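PDB 3R2U: metallo-beta-lactamase family protein from Staphylococcus aureus, which binds an iron(III) ion in its metallo-beta-lactamase domain and, joined to a rhodanese-like domain, probably acts on sulfur compounds as related persulfide dioxygenases do. Local coordinates for residues Ser235-Gly238 against Tyr239-Thr243; Lys197-Phe200 against Lys201-Ser205; Ala351-Thr354 against Leu355-Gly359; Pro267-Phe270 against Ala271-Lys275; Ile63-Ala66 against Asp67-Leu71. All coordinates share one frame; numbering follows the deposited sequence.

Interaction 1: Ser235-Gly238 against Tyr239-Thr243; sequences STLG and YEKQT
Tyr239 and Glu240 turn their backbone N-H groups back to Thr236, where the chain leaves strand 235-236 and enters helix 237-243. Glu240 N donates to Thr236 O at 3.0 Å, and Lys241 N follows with Leu237 O at 2.9 Å. The next bond, from Gln242 N to Gly238 O, is weak. Thr236 is the N-cap. Its OG1 accepts from Tyr239 N at 3.0 Å, with an N-H...O angle of 147°. A chi1 of 71° makes this possible, because it sets OG1 between the backbone N and the carbonyl carbon. The same OG1 is hydrogen-bonded to Tyr212 O of the second subunit, so the cap lies at a subunit interface.

A second link ties the strand to the helix. Ser235 OG donates to Glu240 OE2 at 2.7 Å, meeting the oxygen on its anti side and 16° out of the carboxylate plane. The Glu240 chain is bent at chi2, which folds the carboxylate back over the helix start. Its OE1 takes Gly174 N and Asn244 ND2, so both oxygens are gripped and the group is held against rotation. OE2 also lies in plane at the edge of the Tyr239 ring. Thr243 CG2 sits 3.7 Å above one face of that ring, toward its rim. On another side of the helix, Lys241 CE packs 4.0 Å from Leu237 CG. The lysine then ends in a salt bridge with Asp211. The whole is a classical N-capped junction, where the outermost strand of the second mixed sheet within this chain runs into a helix.

Interaction 2: Lys197-Phe200 against Lys201-Ser205; sequences KQMF and KSIES
Lys197 O accepts the backbone N-H of Lys201 at 3.1 Å, one full turn further along helix 191-206. Lys201 CG runs past the same carbonyl oxygen. The amino group of Lys197 leads away from this turn and forms a salt bridge with Glu193 instead.

Gln198 comes next. Its O takes Ser202 N at 2.8 Å. The Ser202 side chain lies over this carbonyl, with CB 3.5 Å from Gln198 O. The serine hydroxyl bonds to Pro141 O, which ties the buried side of the helix to a loop.

Met199 O receives Ile203 N at 2.9 Å. The two side chains meet on the buried side, where Met199 SD lies 4.2 Å from Ile203 CG1. The isoleucine holds CG1 anti to its own carbonyl carbon (chi1 -70°). This torsion lays Ile203 CG1 beside the turn before it, 3.3 Å from Met199 O.

Phe200 O accepts from Glu204 N at 3.0 Å. The phenyl ring does not follow the backbone here. With CG anti to the backbone N (chi1 179°), it leaves the turn toward helix 252-260. All four carbonyls of residues 197-200 are thus used in regular i to i+4 bonds.

On the inner side, Met199, Ser202 and Ile203 pack on Phe170, the residue after the iron ligand Asp169. Helix 252-260 covers another flank of this turn, and its Phe255 meets the Phe200 ring edge-to-face and also touches Met199.

Interaction 3: Ala351-Thr354 against Leu355-Gly359; sequences ATHT and LQLIG
Leu357 N is shared between two carbonyls of the preceding turn. It donates to Thr354 O at 2.9 Å and to His353 O at 3.2 Å. Neither bond is straight, with N-H...O angles of 131° and 135°. Toward Thr354 O the donor stands well above the carbonyl plane. This tightening of the last turn leads into a Schellman motif that ends helix 345-356. Gly359 is its C-prime residue, with a positive phi. Gly359 N returns to Gln356 O, and Tyr360 N to Leu355 O. Residues Gln356 to Gly359 form a type I beta turn. The helix is the crossover of a beta-alpha-beta unit between strands 339-342 and 363-367.

Before the end the helix is regular. Leu355 N bonds to Ala351 O at 3.0 Å, and Gln356 N to Thr352 O. The Leu355 side chain runs back along the helix, with CG 3.4 Å from Ala351 O. Leu355 and Thr352 both pack on Ile363 of the next strand. The Thr352 hydroxyl bonds to Val348 O, and Thr354 OG1 to Tyr321 OH.

On the other flank, His353 has CG anti to the backbone N (chi1 173°), which turns the ring toward Leu357. Leu357 CD1 comes to it at an oblique slant, 4.0 Å from His353 NE2. Gln356 CG lies 3.3 Å from Thr352 O. The Gln356 amide is fixed by bonds from NE2 to Gln285 O and Asp361. A water alone links this amide to the imidazole: it donates to Gln356 OE1 at 2.8 Å and lies 2.7 Å from His353 ND1, in the plane of the ring and at its edge.

Interaction 4: Pro267-Phe270 against Ala271-Lys275; sequences PHHF and AQMKK
His269, which meets Met273 across this turn, carries Phe270 CD1 over one face of its imidazole, 3.5 Å above the plane and toward the rim. The Phe270 ring in turn has Pro267 CD above its centre on one face, at 4.0 Å from the plane. His269 NE2 lies at the phenyl edge, in plane. The imidazole gets there by a chi1 of 72°, which holds CG between the backbone N and the carbonyl carbon. Its CD2 then lies 4.1 Å from Met273 CG, an oblique approach.

The chain enters helix 269-279 here. Met273 N donates to His269 O at 2.9 Å, and Lys274 N to Phe270 O. Earlier in the turn a water does similar work: it donates to Pro267 O at 2.6 Å and accepts from Ala271 N at 3.1 Å. Met273 CG also runs close over His269 O, at 3.2 Å. Tyr335 packs on His269 and Gln272. The Lys274 side chain heads toward the metal site, about 7 Å from the iron, and its NZ bonds to Ile81 O, next to the iron ligand His80.

Interaction 5: Ile63-Ala66 against Asp67-Leu71; sequences IRVA and DEEGL
Asp67 folds its side chain back over the preceding turn, toward Ile63, just before a Schellman motif closes helix 60-69. The helix is the crossover of a beta-alpha-beta unit. Asp67 CB lies 3.5 Å from Arg64 O. CG comes to 3.4 Å from Ile63 O, placed there by a chi1 of -78° that sets it beside its own backbone N. OD1 and Ile63 O are both acceptors, and a water settles the meeting. It donates to Asp67 OD1 at 2.6 Å and to Ile63 O at 3.0 Å. Ile63 O also holds Asp67 N, so the carbonyl is gripped twice. At the tip, OD2 is hydrogen-bonded to Tyr366 OH of the third subunit.

In the Schellman motif Gly70 takes a positive phi of 75° and turns the chain out of the helix. Leu71 N then reaches back to Ala66 O at 2.9 Å with an angle of 159°, and Gly70 N returns to Asp67 O. The chain then continues into strand 72-77.

Upstream the bonds are those of an ordinary helix: Glu68 N to Arg64 O, and Glu69 N to Val65 O. The Glu69 chain runs beside the same carbonyl, with CG 3.3 Å from Val65 O. Val65 and Glu69 both touch Phe26 of strand 25-32. Ile63 and Ala66 lie on Ile73 of the strand that follows. Beyond the glycine, Leu71 CB rests 4.2 Å from Ala66 CB.

Along the chain the order is interaction 5, 2, 1, 4 and 3. Interactions 5 and 2 lie on helices of the metallo-beta-lactamase fold, and interaction 1 where a sheet strand becomes a helix. Interactions 1 and 2 are 16 Å apart between centres and do not touch. Interaction 5 is about 37 Å from interaction 2 between centres, at another part of this fold. Interactions 3 and 4 touch: Met273 CE packs 3.1 Å from Ile358 O. Here helix 269-279, beside the iron site, meets the helix end of the parallel-sheet unit, so the two parts of the protein are joined. Interaction 1 meets the second subunit, and interaction 5 bonds to the third and only weakly reaches the second.

Interaction 1: Ser235-Gly238 against Tyr239-Thr243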
loop_
_atom_site.group_PDB
_atom_site.type_symbol
_atom_site.label_atom_id
_atom_site.label_comp_id
_atom_site.label_asym_id
_atom_site.label_seq_id
_atom_site.Cartn_x
_atom_site.Cartn_y
_atom_site.Cartn_z
ATOM N N SER A 235 -6.708 0.639 31.784
ATOM C CA SER A 235 -6.400 0.226 33.133
ATOM C C SER A 235 -7.681 -0.195 33.809
ATOM O O SER A 235 -8.656 -0.508 33.130
ATOM C CB SER A 235 -5.714 1.351 33.885
ATOM O OG SER A 235 -5.218 0.872 35.106
ATOM N N THR A 236 -7.666 -0.265 35.139
ATOM C CA THR A 236 -8.847 -0.595 35.920
ATOM C C THR A 236 -8.877 0.363 37.079
ATOM O O THR A 236 -7.844 0.871 37.497
ATOM C CB THR A 236 -8.790 -2.027 36.499
ATOM O OG1 THR A 236 -7.806 -2.079 37.541
ATOM C CG2 THR A 236 -8.457 -3.015 35.418
ATOM N N LEU A 237 -10.056 0.572 37.636
ATOM C CA LEU A 237 -10.211 1.493 38.743
ATOM C C LEU A 237 -9.409 1.061 39.961
ATOM O O LEU A 237 -8.731 1.876 40.589
ATOM C CB LEU A 237 -11.700 1.666 39.092
ATOM C CG LEU A 237 -12.042 2.614 40.261
ATOM C CD1 LEU A 237 -11.407 4.000 40.090
ATOM C CD2 LEU A 237 -13.565 2.734 40.446
ATOM N N GLY A 238 -9.466 -0.231 40.279
ATOM C CA GLY A 238 -8.748 -0.757 41.423
ATOM C C GLY A 238 -7.250 -0.611 41.252
ATOM O O GLY A 238 -6.541 -0.388 42.223
ATOM N N TYR A 239 -6.763 -0.742 40.013
ATOM C CA TYR A 239 -5.327 -0.621 39.767
ATOM C C TYR A 239 -4.920 0.842 39.905
ATOM O O TYR A 239 -3.872 1.139 40.468
ATOM C CB TYR A 239 -4.893 -1.199 38.404
ATOM C CG TYR A 239 -3.374 -1.243 38.255
ATOM C CD1 TYR A 239 -2.628 -2.267 38.834
ATOM C CD2 TYR A 239 -2.688 -0.264 37.552
ATOM C CE1 TYR A 239 -1.242 -2.308 38.727
ATOM C CE2 TYR A 239 -1.282 -0.297 37.438
ATOM C CZ TYR A 239 -0.571 -1.322 38.026
ATOM O OH TYR A 239 0.809 -1.381 37.920
ATOM N N GLU A 240 -5.752 1.748 39.400
ATOM C CA GLU A 240 -5.462 3.159 39.529
ATOM C C GLU A 240 -5.503 3.589 40.999
ATOM O O GLU A 240 -4.706 4.408 41.422
ATOM C CB GLU A 240 -6.402 3.998 38.668
ATOM C CG GLU A 240 -6.203 3.764 37.178
ATOM C CD GLU A 240 -4.786 4.062 36.721
ATOM O OE1 GLU A 240 -4.348 5.220 36.893
ATOM O OE2 GLU A 240 -4.122 3.138 36.177
ATOM N N LYS A 241 -6.406 3.011 41.794
ATOM C CA LYS A 241 -6.443 3.344 43.213
ATOM C C LYS A 241 -5.127 2.972 43.901
ATOM O O LYS A 241 -4.692 3.660 44.818
ATOM C CB LYS A 241 -7.617 2.670 43.919
ATOM C CG LYS A 241 -8.983 3.241 43.528
ATOM C CD LYS A 241 -10.098 2.604 44.359
ATOM C CE LYS A 241 -11.447 3.275 44.158
ATOM N NZ LYS A 241 -12.522 2.523 44.858
ATOM N N GLN A 242 -4.478 1.904 43.444
ATOM C CA GLN A 242 -3.204 1.484 44.012
ATOM C C GLN A 242 -2.002 2.283 43.523
ATOM O O GLN A 242 -1.048 2.465 44.263
ATOM C CB GLN A 242 -2.903 0.021 43.633
ATOM C CG GLN A 242 -3.870 -1.000 44.172
ATOM C CD GLN A 242 -3.722 -1.229 45.649
ATOM O OE1 GLN A 242 -2.614 -1.202 46.188
ATOM N NE2 GLN A 242 -4.843 -1.489 46.317
ATOM N N THR A 243 -2.025 2.733 42.274
ATOM C CA THR A 243 -0.826 3.319 41.666
ATOM C C THR A 243 -0.906 4.776 41.174
ATOM O O THR A 243 0.122 5.400 40.961
ATOM C CB THR A 243 -0.395 2.454 40.452
ATOM O OG1 THR A 243 -1.452 2.434 39.484
ATOM C CG2 THR A 243 -0.068 1.006 40.889
HETATM O O HOH W 1 -7.428 -1.147 44.671
#

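Interaction 2: Lys197-Phe200 against Lys201-Ser205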
loop_
_atom_site.group_PDB
_atom_site.type_symbol
_atom_site.label_atom_id
_atom_site.label_comp_id
_atom_site.label_asym_id
_atom_site.label_seq_id
_atom_site.Cartn_x
_atom_site.Cartn_y
_atom_site.Cartn_z
ATOM N N LYS A 197 -10.447 21.998 42.166
ATOM C CA LYS A 197 -11.455 21.582 43.149
ATOM C C LYS A 197 -12.506 20.684 42.531
ATOM O O LYS A 197 -12.896 19.697 43.139
ATOM C CB LYS A 197 -12.112 22.773 43.814
ATOM C CG LYS A 197 -11.226 23.448 44.831
ATOM C CD LYS A 197 -11.906 24.683 45.416
ATOM C CE LYS A 197 -11.105 25.293 46.569
ATOM N NZ LYS A 197 -9.765 25.804 46.148
ATOM N N GLN A 198 -12.964 21.025 41.324
ATOM C CA GLN A 198 -13.919 20.187 40.600
ATOM C C GLN A 198 -13.323 18.786 40.361
ATOM O O GLN A 198 -13.998 17.766 40.550
ATOM C CB GLN A 198 -14.328 20.833 39.265
ATOM C CG GLN A 198 -15.261 22.064 39.407
ATOM C CD GLN A 198 -15.741 22.606 38.054
ATOM O OE1 GLN A 198 -14.961 22.776 37.112
ATOM N NE2 GLN A 198 -17.026 22.878 37.963
ATOM N N MET A 199 -12.051 18.755 39.971
ATOM C CA MET A 199 -11.346 17.506 39.726
ATOM C C MET A 199 -11.278 16.646 40.978
ATOM O O MET A 199 -11.506 15.442 40.913
ATOM C CB MET A 199 -9.931 17.780 39.219
ATOM C CG MET A 199 -9.132 16.515 38.936
ATOM S SD MET A 199 -9.902 15.445 37.711
ATOM C CE MET A 199 -9.266 16.185 36.204
ATOM N N PHE A 200 -10.951 17.256 42.110
ATOM C CA PHE A 200 -10.884 16.532 43.379
ATOM C C PHE A 200 -12.245 15.907 43.700
ATOM O O PHE A 200 -12.318 14.758 44.089
ATOM C CB PHE A 200 -10.437 17.477 44.480
ATOM C CG PHE A 200 -10.348 16.848 45.849
ATOM C CD1 PHE A 200 -9.289 16.017 46.178
ATOM C CD2 PHE A 200 -11.286 17.151 46.824
ATOM C CE1 PHE A 200 -9.180 15.468 47.453
ATOM C CE2 PHE A 200 -11.190 16.591 48.118
ATOM C CZ PHE A 200 -10.138 15.763 48.426
ATOM N N LYS A 201 -13.320 16.666 43.512
ATOM C CA LYS A 201 -14.665 16.148 43.747
ATOM C C LYS A 201 -15.032 15.081 42.728
ATOM O O LYS A 201 -15.722 14.133 43.064
ATOM C CB LYS A 201 -15.723 17.256 43.718
ATOM C CG LYS A 201 -15.611 18.288 44.830
ATOM C CD LYS A 201 -16.831 19.242 44.808
ATOM C CE LYS A 201 -16.792 20.307 45.907
ATOM N NZ LYS A 201 -16.987 19.713 47.272
ATOM N N SER A 202 -14.601 15.235 41.474
ATOM C CA SER A 202 -14.913 14.218 40.463
ATOM C C SER A 202 -14.217 12.914 40.800
ATOM O O SER A 202 -14.797 11.838 40.651
ATOM C CB SER A 202 -14.549 14.687 39.063
ATOM O OG SER A 202 -15.338 15.805 38.685
ATOM N N ILE A 203 -12.972 13.000 41.268
ATOM C CA ILE A 203 -12.236 11.808 41.652
ATOM C C ILE A 203 -12.949 11.123 42.829
ATOM O O ILE A 203 -13.130 9.897 42.829
ATOM C CB ILE A 203 -10.747 12.121 42.008
ATOM C CG1 ILE A 203 -9.948 12.503 40.769
ATOM C CG2 ILE A 203 -10.081 10.912 42.655
ATOM C CD1 ILE A 203 -9.766 11.335 39.733
ATOM N N GLU A 204 -13.360 11.934 43.800
ATOM C CA GLU A 204 -14.077 11.478 44.988
ATOM C C GLU A 204 -15.308 10.660 44.597
ATOM O O GLU A 204 -15.508 9.561 45.092
ATOM C CB GLU A 204 -14.495 12.698 45.841
ATOM C CG GLU A 204 -15.163 12.368 47.179
ATOM C CD GLU A 204 -15.489 13.614 48.012
ATOM O OE1 GLU A 204 -15.507 13.502 49.255
ATOM O OE2 GLU A 204 -15.714 14.705 47.438
ATOM N N SER A 205 -16.115 11.204 43.693
ATOM C CA SER A 205 -17.341 10.539 43.235
ATOM C C SER A 205 -17.048 9.223 42.471
ATOM O O SER A 205 -17.705 8.217 42.686
ATOM C CB SER A 205 -18.196 11.485 42.382
ATOM O OG SER A 205 -17.540 11.795 41.162
#

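Interaction 3: Ala351-Thr354 against Leu355-Gly359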
loop_
_atom_site.group_PDB
_atom_site.type_symbol
_atom_site.label_atom_id
_atom_site.label_comp_id
_atom_site.label_asym_id
_atom_site.label_seq_id
_atom_site.Cartn_x
_atom_site.Cartn_y
_atom_site.Cartn_z
ATOM N N ALA A 351 2.226 13.820 5.959
ATOM C CA ALA A 351 2.259 14.954 6.892
ATOM C C ALA A 351 1.018 15.809 6.742
ATOM O O ALA A 351 0.495 16.308 7.729
ATOM C CB ALA A 351 3.518 15.811 6.713
ATOM N N THR A 352 0.581 16.005 5.498
ATOM C CA THR A 352 -0.610 16.806 5.199
ATOM C C THR A 352 -1.833 16.224 5.900
ATOM O O THR A 352 -2.600 16.938 6.538
ATOM C CB THR A 352 -0.845 16.865 3.665
ATOM O OG1 THR A 352 0.230 17.595 3.038
ATOM C CG2 THR A 352 -2.159 17.527 3.335
ATOM N N HIS A 353 -1.997 14.915 5.792
ATOM C CA HIS A 353 -3.108 14.219 6.455
ATOM C C HIS A 353 -3.031 14.381 7.990
ATOM O O HIS A 353 -4.028 14.692 8.636
ATOM C CB HIS A 353 -3.119 12.743 6.048
ATOM C CG HIS A 353 -4.103 11.933 6.809
ATOM N ND1 HIS A 353 -5.444 11.932 6.511
ATOM C CD2 HIS A 353 -3.958 11.155 7.908
ATOM C CE1 HIS A 353 -6.079 11.155 7.372
ATOM N NE2 HIS A 353 -5.201 10.676 8.233
ATOM N N THR A 354 -1.845 14.191 8.569
ATOM C CA THR A 354 -1.674 14.359 10.014
ATOM C C THR A 354 -2.065 15.776 10.449
ATOM O O THR A 354 -2.744 15.949 11.450
ATOM C CB THR A 354 -0.255 13.958 10.463
ATOM O OG1 THR A 354 -0.037 12.588 10.116
ATOM C CG2 THR A 354 -0.076 14.103 11.987
ATOM N N LEU A 355 -1.690 16.788 9.670
ATOM C CA LEU A 355 -2.065 18.164 9.996
ATOM C C LEU A 355 -3.576 18.376 9.968
ATOM O O LEU A 355 -4.110 19.170 10.758
ATOM C CB LEU A 355 -1.340 19.159 9.106
ATOM C CG LEU A 355 0.161 19.252 9.436
ATOM C CD1 LEU A 355 0.899 20.126 8.408
ATOM C CD2 LEU A 355 0.390 19.787 10.853
ATOM N N GLN A 356 -4.270 17.680 9.067
ATOM C CA GLN A 356 -5.720 17.783 9.039
ATOM C C GLN A 356 -6.303 17.207 10.343
ATOM O O GLN A 356 -7.395 17.589 10.767
ATOM C CB GLN A 356 -6.326 17.076 7.840
ATOM C CG GLN A 356 -5.865 17.621 6.493
ATOM C CD GLN A 356 -6.720 17.105 5.359
ATOM O OE1 GLN A 356 -6.371 16.141 4.705
ATOM N NE2 GLN A 356 -7.868 17.714 5.168
ATOM N N LEU A 357 -5.579 16.297 10.980
ATOM C CA LEU A 357 -6.052 15.744 12.230
ATOM C C LEU A 357 -5.987 16.775 13.372
ATOM O O LEU A 357 -6.622 16.592 14.407
ATOM C CB LEU A 357 -5.350 14.434 12.577
ATOM C CG LEU A 357 -5.537 13.342 11.517
ATOM C CD1 LEU A 357 -4.993 12.027 12.025
ATOM C CD2 LEU A 357 -7.008 13.185 11.077
ATOM N N ILE A 358 -5.229 17.850 13.188
ATOM C CA ILE A 358 -5.261 18.965 14.150
ATOM C C ILE A 358 -5.956 20.176 13.522
ATOM O O ILE A 358 -5.741 21.322 13.909
ATOM C CB ILE A 358 -3.879 19.318 14.780
ATOM C CG1 ILE A 358 -2.847 19.710 13.730
ATOM C CG2 ILE A 358 -3.358 18.152 15.593
ATOM C CD1 ILE A 358 -1.619 20.388 14.353
ATOM N N GLY A 359 -6.823 19.910 12.551
ATOM C CA GLY A 359 -7.652 20.953 11.954
ATOM C C GLY A 359 -7.010 21.968 11.042
ATOM O O GLY A 359 -7.510 23.115 10.925
HETATM O O HOH W 2 -6.240 13.327 4.382
#

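Interaction 4: Pro267-Phe270 against Ala271-Lys275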
loop_
_atom_site.group_PDB
_atom_site.type_symbol
_atom_site.label_atom_id
_atom_site.label_comp_id
_atom_site.label_asym_id
_atom_site.label_seq_id
_atom_site.Cartn_x
_atom_site.Cartn_y
_atom_site.Cartn_z
ATOM N N PRO A 267 1.660 23.638 24.035
ATOM C CA PRO A 267 2.034 24.180 22.729
ATOM C C PRO A 267 0.947 25.119 22.208
ATOM O O PRO A 267 -0.243 25.018 22.605
ATOM C CB PRO A 267 2.180 22.941 21.841
ATOM C CG PRO A 267 1.503 21.827 22.593
ATOM C CD PRO A 267 1.485 22.176 24.028
ATOM N N HIS A 268 1.344 26.011 21.314
ATOM C CA HIS A 268 0.433 27.030 20.811
ATOM C C HIS A 268 -0.817 26.525 20.115
ATOM O O HIS A 268 -1.841 27.167 20.205
ATOM C CB HIS A 268 1.173 28.035 19.903
ATOM C CG HIS A 268 2.336 28.694 20.570
ATOM N ND1 HIS A 268 2.224 29.346 21.778
ATOM C CD2 HIS A 268 3.632 28.808 20.198
ATOM C CE1 HIS A 268 3.408 29.821 22.131
ATOM N NE2 HIS A 268 4.278 29.509 21.188
ATOM N N HIS A 269 -0.778 25.386 19.446
ATOM C CA HIS A 269 -1.993 24.951 18.746
ATOM C C HIS A 269 -3.156 24.581 19.685
ATOM O O HIS A 269 -4.310 24.574 19.249
ATOM C CB HIS A 269 -1.721 23.815 17.740
ATOM C CG HIS A 269 -1.422 22.493 18.369
ATOM N ND1 HIS A 269 -0.348 22.294 19.211
ATOM C CD2 HIS A 269 -2.019 21.285 18.224
ATOM C CE1 HIS A 269 -0.313 21.023 19.577
ATOM N NE2 HIS A 269 -1.314 20.386 18.988
ATOM N N PHE A 270 -2.871 24.279 20.950
ATOM C CA PHE A 270 -3.954 23.917 21.888
ATOM C C PHE A 270 -5.068 24.973 21.927
ATOM O O PHE A 270 -6.247 24.630 21.809
ATOM C CB PHE A 270 -3.414 23.626 23.296
ATOM C CG PHE A 270 -2.861 22.216 23.478
ATOM C CD1 PHE A 270 -2.265 21.523 22.426
ATOM C CD2 PHE A 270 -2.881 21.615 24.734
ATOM C CE1 PHE A 270 -1.740 20.235 22.613
ATOM C CE2 PHE A 270 -2.355 20.334 24.934
ATOM C CZ PHE A 270 -1.779 19.649 23.869
ATOM N N ALA A 271 -4.695 26.247 22.047
ATOM C CA ALA A 271 -5.684 27.314 22.116
ATOM C C ALA A 271 -6.554 27.338 20.868
ATOM O O ALA A 271 -7.763 27.567 20.937
ATOM C CB ALA A 271 -5.009 28.661 22.314
ATOM N N GLN A 272 -5.953 27.067 19.724
ATOM C CA GLN A 272 -6.690 27.104 18.459
ATOM C C GLN A 272 -7.620 25.924 18.344
ATOM O O GLN A 272 -8.701 26.052 17.795
ATOM C CB GLN A 272 -5.709 27.105 17.278
ATOM C CG GLN A 272 -6.351 27.172 15.864
ATOM C CD GLN A 272 -6.981 28.524 15.564
ATOM O OE1 GLN A 272 -6.798 29.490 16.302
ATOM N NE2 GLN A 272 -7.726 28.592 14.484
ATOM N N MET A 273 -7.190 24.760 18.847
ATOM C CA MET A 273 -8.001 23.536 18.752
ATOM C C MET A 273 -9.281 23.665 19.527
ATOM O O MET A 273 -10.324 23.176 19.105
ATOM C CB MET A 273 -7.240 22.324 19.314
ATOM C CG MET A 273 -6.017 21.949 18.568
ATOM S SD MET A 273 -6.298 20.782 17.247
ATOM C CE MET A 273 -7.681 21.451 16.388
ATOM N N LYS A 274 -9.188 24.298 20.680
ATOM C CA LYS A 274 -10.330 24.488 21.551
ATOM C C LYS A 274 -11.422 25.308 20.838
ATOM O O LYS A 274 -12.619 25.050 20.983
ATOM C CB LYS A 274 -9.874 25.222 22.807
ATOM C CG LYS A 274 -10.708 24.981 24.029
ATOM C CD LYS A 274 -10.149 23.795 24.830
ATOM C CE LYS A 274 -10.821 23.662 26.185
ATOM N NZ LYS A 274 -12.087 22.895 26.171
ATOM N N LYS A 275 -10.988 26.325 20.100
ATOM C CA LYS A 275 -11.911 27.190 19.342
ATOM C C LYS A 275 -12.506 26.433 18.168
ATOM O O LYS A 275 -13.693 26.505 17.924
ATOM C CB LYS A 275 -11.151 28.406 18.816
ATOM C CG LYS A 275 -10.464 29.233 19.898
ATOM C CD LYS A 275 -9.170 29.861 19.334
ATOM C CE LYS A 275 -9.303 31.274 18.837
ATOM N NZ LYS A 275 -9.095 32.206 19.992
HETATM O O HOH W 3 -2.005 26.708 23.505
#

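Interaction 5: Ile63-Ala66 against Asp67-Leu71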
loop_
_atom_site.group_PDB
_atom_site.type_symbol
_atom_site.label_atom_id
_atom_site.label_comp_id
_atom_site.label_asym_id
_atom_site.label_seq_id
_atom_site.Cartn_x
_atom_site.Cartn_y
_atom_site.Cartn_z
ATOM N N ILE A 63 -15.266 3.348 10.019
ATOM C CA ILE A 63 -16.149 2.827 8.978
ATOM C C ILE A 63 -15.716 1.434 8.487
ATOM O O ILE A 63 -16.551 0.534 8.397
ATOM C CB ILE A 63 -16.241 3.811 7.777
ATOM C CG1 ILE A 63 -17.002 5.073 8.193
ATOM C CG2 ILE A 63 -16.909 3.144 6.578
ATOM C CD1 ILE A 63 -16.947 6.210 7.177
ATOM N N ARG A 64 -14.423 1.274 8.200
ATOM C CA ARG A 64 -13.879 -0.001 7.725
ATOM C C ARG A 64 -14.101 -1.116 8.747
ATOM O O ARG A 64 -14.574 -2.192 8.397
ATOM C CB ARG A 64 -12.383 0.130 7.366
ATOM C CG ARG A 64 -12.157 0.803 6.017
ATOM C CD ARG A 64 -10.670 1.006 5.642
ATOM N NE ARG A 64 -10.147 2.327 6.028
ATOM C CZ ARG A 64 -9.245 2.581 6.986
ATOM N NH1 ARG A 64 -8.871 3.844 7.214
ATOM N NH2 ARG A 64 -8.699 1.601 7.699
ATOM N N VAL A 65 -13.776 -0.841 10.003
ATOM C CA VAL A 65 -13.967 -1.809 11.082
ATOM C C VAL A 65 -15.464 -2.127 11.256
ATOM O O VAL A 65 -15.836 -3.281 11.359
ATOM C CB VAL A 65 -13.354 -1.338 12.414
ATOM C CG1 VAL A 65 -13.806 -2.214 13.565
ATOM C CG2 VAL A 65 -11.819 -1.312 12.302
ATOM N N ALA A 66 -16.320 -1.116 11.270
ATOM C CA ALA A 66 -17.779 -1.365 11.360
ATOM C C ALA A 66 -18.239 -2.286 10.216
ATOM O O ALA A 66 -18.976 -3.248 10.430
ATOM C CB ALA A 66 -18.565 -0.037 11.339
ATOM N N ASP A 67 -17.811 -1.986 9.001
ATOM C CA ASP A 67 -18.165 -2.825 7.856
ATOM C C ASP A 67 -17.753 -4.278 8.059
ATOM O O ASP A 67 -18.534 -5.150 7.806
ATOM C CB ASP A 67 -17.535 -2.320 6.554
ATOM C CG ASP A 67 -18.261 -1.125 5.967
ATOM O OD1 ASP A 67 -19.268 -0.694 6.573
ATOM O OD2 ASP A 67 -17.815 -0.626 4.888
ATOM N N GLU A 68 -16.526 -4.500 8.516
ATOM C CA GLU A 68 -16.007 -5.856 8.746
ATOM C C GLU A 68 -16.830 -6.619 9.776
ATOM O O GLU A 68 -16.999 -7.814 9.665
ATOM C CB GLU A 68 -14.548 -5.800 9.238
ATOM C CG GLU A 68 -13.533 -5.288 8.225
ATOM C CD GLU A 68 -12.131 -5.026 8.833
ATOM O OE1 GLU A 68 -11.968 -5.121 10.074
ATOM O OE2 GLU A 68 -11.194 -4.713 8.059
ATOM N N GLU A 69 -17.344 -5.907 10.768
ATOM C CA GLU A 69 -18.105 -6.509 11.857
ATOM C C GLU A 69 -19.607 -6.551 11.641
ATOM O O GLU A 69 -20.297 -7.044 12.495
ATOM C CB GLU A 69 -17.829 -5.738 13.147
ATOM C CG GLU A 69 -16.363 -5.748 13.550
ATOM C CD GLU A 69 -15.875 -7.152 13.857
ATOM O OE1 GLU A 69 -16.679 -7.939 14.388
ATOM O OE2 GLU A 69 -14.704 -7.465 13.554
ATOM N N GLY A 70 -20.108 -6.033 10.519
ATOM C CA GLY A 70 -21.544 -6.012 10.256
ATOM C C GLY A 70 -22.298 -4.951 11.061
ATOM O O GLY A 70 -23.507 -5.049 11.276
ATOM N N LEU A 71 -21.590 -3.927 11.499
ATOM C CA LEU A 71 -22.190 -2.873 12.299
ATOM C C LEU A 71 -22.447 -1.643 11.448
ATOM O O LEU A 71 -21.815 -1.447 10.407
ATOM C CB LEU A 71 -21.242 -2.495 13.429
ATOM C CG LEU A 71 -20.858 -3.601 14.408
ATOM C CD1 LEU A 71 -19.620 -3.194 15.206
ATOM C CD2 LEU A 71 -22.022 -3.962 15.299
HETATM O O HOH W 4 -19.397 1.323 8.161
#